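Local coordinates for heme utilization carrier protein (Escherichia coli O157:H7, PDB 6U9J) that probably binds heme in the cytosol as a carrier and is linked to anaerobic heme degradation, at residues 132-137 against 144-149. Sequence-based numbering, arbitrary orientation. Where two conformers were deposited one is given.
Sequences IFLGRD and SEQVSA. With PO4 (phosphate ion), chain E.
Gln146, on the first turn of a C-terminal helix, reaches out to the backbone of Gly135, in the segment that continues strand 128-133. Gln146 OE1 accepts a bond from Gly135 N at 2.9 Å, nearly straight (N-H...O 163°), with the donor tilted 32° from the carbonyl plane. CG stands anti to the carbonyl carbon (chi1 -69°) and the chain then runs extended, which carries the amide clear of the helix. The other end of the amide is held too: NE2 donates to Asn56 O, and in the conformer described, bonds at both ends set which way round the amide sits. Leu134 and Gln146 lie alongside each other, pointing opposite ways, and make the tight, buried part of the contact. Leu134 CD2 lies 3.4 Å from Gln146 OE1, while Leu134 CD1 packs on the helix backbone, 3.7 Å from Val147 N. The contact thins out at Val147, which is partly exposed and meets Leu134 by one methyl, Val147 CG2 at 3.8 Å from Leu134 CD1. The loose side is the solvent-facing part of the helix, where Ser144 and Ser148 point away from segment 132-137. A phosphate, probably carried over from the crystallisation solution, sits by Gly135 and accepts weak bonds from Arg136 N. This joint ties helix 144-157 to the chain that continues strand 128-133, which runs between strands 114-122 and 56-62 in the six-stranded antiparallel sheet; Leu134 also touches Ala117 and Trp54, and Gln146 touches Val57.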
loop_
_atom_site.group_PDB
_atom_site.type_symbol
_atom_site.label_atom_id
_atom_site.label_comp_id
_atom_site.label_asym_id
_atom_site.label_seq_id
_atom_site.Cartn_x
_atom_site.Cartn_y
_atom_site.Cartn_z
ATOM N N ILE A 132 10.908 -3.855 0.385
ATOM C CA ILE A 132 11.725 -2.781 -0.173
ATOM C C ILE A 132 12.679 -3.398 -1.180
ATOM O O ILE A 132 13.367 -4.371 -0.860
ATOM C CB ILE A 132 12.510 -2.024 0.908
ATOM C CG1 ILE A 132 11.554 -1.394 1.926
ATOM C CG2 ILE A 132 13.377 -0.941 0.274
ATOM C CD1 ILE A 132 12.278 -0.840 3.135
ATOM N N PHE A 133 12.728 -2.828 -2.386
ATOM C CA PHE A 133 13.609 -3.285 -3.453
ATOM C C PHE A 133 14.645 -2.218 -3.770
ATOM O O PHE A 133 14.331 -1.031 -3.787
ATOM C CB PHE A 133 12.814 -3.593 -4.728
ATOM C CG PHE A 133 11.934 -4.789 -4.611
ATOM C CD1 PHE A 133 10.638 -4.667 -4.134
ATOM C CD2 PHE A 133 12.395 -6.044 -4.996
ATOM C CE1 PHE A 133 9.818 -5.781 -4.025
ATOM C CE2 PHE A 133 11.577 -7.165 -4.892
ATOM C CZ PHE A 133 10.291 -7.033 -4.404
ATOM N N LEU A 134 15.868 -2.639 -4.090
ATOM C CA LEU A 134 16.889 -1.663 -4.443
ATOM C C LEU A 134 16.548 -0.971 -5.753
ATOM O O LEU A 134 15.862 -1.527 -6.614
ATOM C CB LEU A 134 18.252 -2.326 -4.573
ATOM C CG LEU A 134 18.958 -2.705 -3.288
ATOM C CD1 LEU A 134 20.432 -2.972 -3.578
ATOM C CD2 LEU A 134 18.814 -1.623 -2.241
ATOM N N GLY A 135 17.054 0.263 -5.898
ATOM C CA GLY A 135 16.790 1.059 -7.082
ATOM C C GLY A 135 17.612 0.646 -8.293
ATOM O O GLY A 135 18.548 -0.148 -8.225
ATOM N N ARG A 136 17.242 1.213 -9.436
ATOM C CA ARG A 136 17.835 0.830 -10.710
ATOM C C ARG A 136 18.187 2.070 -11.516
ATOM O O ARG A 136 17.723 3.179 -11.229
ATOM C CB ARG A 136 16.894 -0.073 -11.514
ATOM C CG ARG A 136 16.684 -1.438 -10.870
ATOM C CD ARG A 136 15.814 -2.351 -11.705
ATOM N NE ARG A 136 15.524 -3.579 -10.976
ATOM C CZ ARG A 136 16.235 -4.698 -11.075
ATOM N NH1 ARG A 136 15.899 -5.760 -10.350
ATOM N NH2 ARG A 136 17.288 -4.755 -11.888
ATOM N N ASP A 137 19.040 1.864 -12.522
ATOM C CA ASP A 137 19.402 2.922 -13.451
ATOM C C ASP A 137 18.506 2.851 -14.687
ATOM O O ASP A 137 17.591 2.029 -14.781
ATOM C CB ASP A 137 20.893 2.852 -13.806
ATOM C CG ASP A 137 21.290 1.590 -14.593
ATOM O OD1 ASP A 137 20.439 0.898 -15.196
ATOM O OD2 ASP A 137 22.502 1.287 -14.616
ATOM N N SER A 144 25.008 -0.093 -8.182
ATOM C CA SER A 144 26.009 -0.879 -7.462
ATOM C C SER A 144 26.362 -0.274 -6.116
ATOM O O SER A 144 26.704 -1.004 -5.181
ATOM C CB SER A 144 27.264 -1.036 -8.317
ATOM O OG SER A 144 26.972 -1.879 -9.405
ATOM N N GLU A 145 26.282 1.056 -5.997
ATOM C CA GLU A 145 26.519 1.699 -4.707
ATOM C C GLU A 145 25.508 1.226 -3.661
ATOM O O GLU A 145 25.869 0.987 -2.499
ATOM C CB GLU A 145 26.469 3.218 -4.884
ATOM C CG GLU A 145 26.574 4.028 -3.606
ATOM C CD GLU A 145 26.321 5.510 -3.850
ATOM O OE1 GLU A 145 27.304 6.269 -3.969
ATOM O OE2 GLU A 145 25.139 5.913 -3.930
ATOM N N GLN A 146 24.242 1.064 -4.067
ATOM C CA GLN A 146 23.223 0.525 -3.166
ATOM C C GLN A 146 23.469 -0.948 -2.871
ATOM O O GLN A 146 23.289 -1.393 -1.730
ATOM C CB GLN A 146 21.835 0.694 -3.769
ATOM C CG GLN A 146 21.339 2.115 -3.845
ATOM C CD GLN A 146 19.828 2.175 -3.910
ATOM O OE1 GLN A 146 19.158 1.154 -4.093
ATOM N NE2 GLN A 146 19.280 3.372 -3.736
ATOM N N VAL A 147 23.855 -1.722 -3.890
ATOM C CA VAL A 147 24.156 -3.131 -3.663
ATOM C C VAL A 147 25.286 -3.279 -2.649
ATOM O O VAL A 147 25.236 -4.141 -1.767
ATOM C CB VAL A 147 24.489 -3.818 -5.002
ATOM C CG1 VAL A 147 24.996 -5.235 -4.760
ATOM C CG2 VAL A 147 23.255 -3.810 -5.906
ATOM N N SER A 148 26.311 -2.432 -2.745
ATOM C CA SER A 148 27.390 -2.489 -1.766
ATOM C C SER A 148 26.879 -2.195 -0.355
ATOM O O SER A 148 27.215 -2.908 0.598
ATOM C CB SER A 148 28.491 -1.504 -2.148
ATOM O OG SER A 148 29.589 -1.618 -1.256
ATOM N N ALA A 149 26.043 -1.165 -0.211
ATOM C CA ALA A 149 25.500 -0.830 1.105
ATOM C C ALA A 149 24.594 -1.943 1.632
ATOM O O ALA A 149 24.610 -2.265 2.827
ATOM C CB ALA A 149 24.747 0.493 1.009
HETATM P P PO4 E . 14.113 3.276 -8.738
HETATM O O1 PO4 E . 13.708 3.263 -7.273
HETATM O O2 PO4 E . 13.053 3.988 -9.549
HETATM O O3 PO4 E . 15.438 3.990 -8.895
HETATM O O4 PO4 E . 14.252 1.864 -9.258
#